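Putative alpha/beta hydrolase (Desulfitobacterium hafniense, PDB 4RPC) is a putative alpha/beta hydrolase of unknown substrate that probably uses a serine nucleophile, as is common in its family. Local coordinates at residues 154-158 / 159-163. Residues are numbered along the deposited sequence; the frame is centred on the assembly and turned at random.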
loop_
_atom_site.group_PDB
_atom_site.type_symbol
_atom_site.label_atom_id
_atom_site.label_comp_id
_atom_site.label_asym_id
_atom_site.label_seq_id
_atom_site.Cartn_x
_atom_site.Cartn_y
_atom_site.Cartn_z
ATOM N N VAL A 154 -7.215 -11.668 -14.189
ATOM C CA VAL A 154 -6.853 -10.901 -13.027
ATOM C C VAL A 154 -6.887 -11.831 -11.813
ATOM O O VAL A 154 -6.016 -11.791 -10.994
ATOM C CB VAL A 154 -7.802 -9.712 -12.821
ATOM C CG1 VAL A 154 -7.605 -9.091 -11.450
ATOM C CG2 VAL A 154 -7.599 -8.646 -13.917
ATOM N N LYS A 155 -7.911 -12.640 -11.683
ATOM C CA LYS A 155 -8.076 -13.406 -10.472
ATOM C C LYS A 155 -6.835 -14.276 -10.249
ATOM O O LYS A 155 -6.297 -14.305 -9.146
ATOM C CB LYS A 155 -9.303 -14.294 -10.601
ATOM C CG LYS A 155 -9.651 -15.095 -9.365
ATOM C CD LYS A 155 -10.942 -15.864 -9.581
ATOM C CE LYS A 155 -10.656 -17.123 -10.338
ATOM N NZ LYS A 155 -11.932 -17.784 -10.596
ATOM N N GLU A 156 -6.370 -14.917 -11.325
ATOM C CA GLU A 156 -5.248 -15.879 -11.269
ATOM C C GLU A 156 -3.956 -15.147 -11.094
ATOM O O GLU A 156 -3.129 -15.575 -10.323
ATOM C CB GLU A 156 -5.133 -16.745 -12.546
ATOM C CG GLU A 156 -6.329 -17.641 -12.806
ATOM C CD GLU A 156 -7.536 -16.868 -13.319
ATOM O OE1 GLU A 156 -7.451 -15.610 -13.501
ATOM O OE2 GLU A 156 -8.589 -17.510 -13.497
ATOM N N ASN A 157 -3.796 -14.031 -11.800
ATOM C CA ASN A 157 -2.587 -13.244 -11.651
ATOM C C ASN A 157 -2.335 -12.730 -10.220
ATOM O O ASN A 157 -1.175 -12.737 -9.737
ATOM C CB ASN A 157 -2.577 -12.087 -12.636
ATOM C CG ASN A 157 -2.534 -12.566 -14.078
ATOM O OD1 ASN A 157 -2.078 -13.689 -14.383
ATOM N ND2 ASN A 157 -3.054 -11.755 -14.963
HETATM N N MSE A 158 -3.408 -12.293 -9.562
HETATM C CA MSE A 158 -3.301 -11.839 -8.182
HETATM C C MSE A 158 -3.167 -13.005 -7.201
HETATM O O MSE A 158 -2.932 -12.775 -6.021
HETATM C CB MSE A 158 -4.496 -10.980 -7.833
HETATM C CG MSE A 158 -4.564 -9.714 -8.668
HETATM SE SE MSE A 158 -6.114 -8.660 -7.998
HETATM C CE MSE A 158 -5.150 -7.655 -6.653
ATOM N N GLY A 159 -3.327 -14.260 -7.643
ATOM C CA GLY A 159 -2.950 -15.431 -6.787
ATOM C C GLY A 159 -4.141 -16.108 -6.153
ATOM O O GLY A 159 -4.022 -16.781 -5.112
ATOM N N PHE A 160 -5.273 -16.010 -6.840
ATOM C CA PHE A 160 -6.529 -16.521 -6.324
ATOM C C PHE A 160 -7.211 -17.508 -7.241
ATOM O O PHE A 160 -8.445 -17.546 -7.329
ATOM C CB PHE A 160 -7.467 -15.339 -6.022
ATOM C CG PHE A 160 -6.931 -14.405 -4.997
ATOM C CD1 PHE A 160 -6.740 -14.829 -3.679
ATOM C CD2 PHE A 160 -6.621 -13.076 -5.331
ATOM C CE1 PHE A 160 -6.241 -13.958 -2.711
ATOM C CE2 PHE A 160 -6.119 -12.211 -4.377
ATOM C CZ PHE A 160 -5.918 -12.657 -3.061
ATOM N N ALA A 161 -6.415 -18.305 -7.941
ATOM C CA ALA A 161 -6.943 -19.447 -8.727
ATOM C C ALA A 161 -7.781 -20.428 -7.874
ATOM O O ALA A 161 -8.632 -21.109 -8.398
ATOM C CB ALA A 161 -5.816 -20.206 -9.400
ATOM N N ALA A 162 -7.573 -20.467 -6.570
ATOM C CA ALA A 162 -8.420 -21.305 -5.705
ATOM C C ALA A 162 -9.814 -20.697 -5.467
ATOM O O ALA A 162 -10.633 -21.271 -4.733
ATOM C CB ALA A 162 -7.740 -21.574 -4.370
ATOM N N ASN A 163 -10.097 -19.545 -6.060
ATOM C CA ASN A 163 -11.363 -18.896 -5.798
ATOM C C ASN A 163 -11.525 -18.438 -4.379
ATOM O O ASN A 163 -12.624 -18.309 -3.879
ATOM C CB ASN A 163 -12.530 -19.832 -6.167
ATOM C CG ASN A 163 -13.259 -19.371 -7.369
ATOM O OD1 ASN A 163 -12.704 -18.653 -8.205
ATOM N ND2 ASN A 163 -14.522 -19.749 -7.463
#
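K155 and E156, in the last turn of helix 154-157, receive the backbone N-H groups of G159 and F160 as the chain leaves the helix in a Schellman motif. F160 N donates to K155 O at 3.0 Å, and G159 N to E156 O, also at 3.0 Å but from above the carbonyl plane; a weak, longer bond runs from G159 N to K155 O. G159 has positive phi (103°), where any CB would be jammed against M158 O, so glycine is called for. Beyond it, F160 to N163 form a type I beta turn, closed by N163 N on F160 O at 2.9 Å.

The side chain of K155 leaves with CG anti to the backbone N (chi1 -176°), runs past F160 O, with CG 3.4 Å from that oxygen, and bends at chi3. NZ thereby reaches N163 OD1 at 2.7 Å, tilted 16° from the carbonyl plane of the amide. The F160 ring has CD2 3.9 Å from M158 CB, and the side chain also touches D165, V168 and L169 of helix 165-169. M158, a selenomethionine, touches H241, a member of a possible catalytic triad, and E156 OE2 bonds to S152 OG.

An alanine in place of K155 would probably leave N163 OD1 without its ammonium partner and the amide freer to turn. Backbone bonds thus close the helix end, and one ammonium-to-amide hydrogen bond ties its last turn to the last residue of the following beta turn.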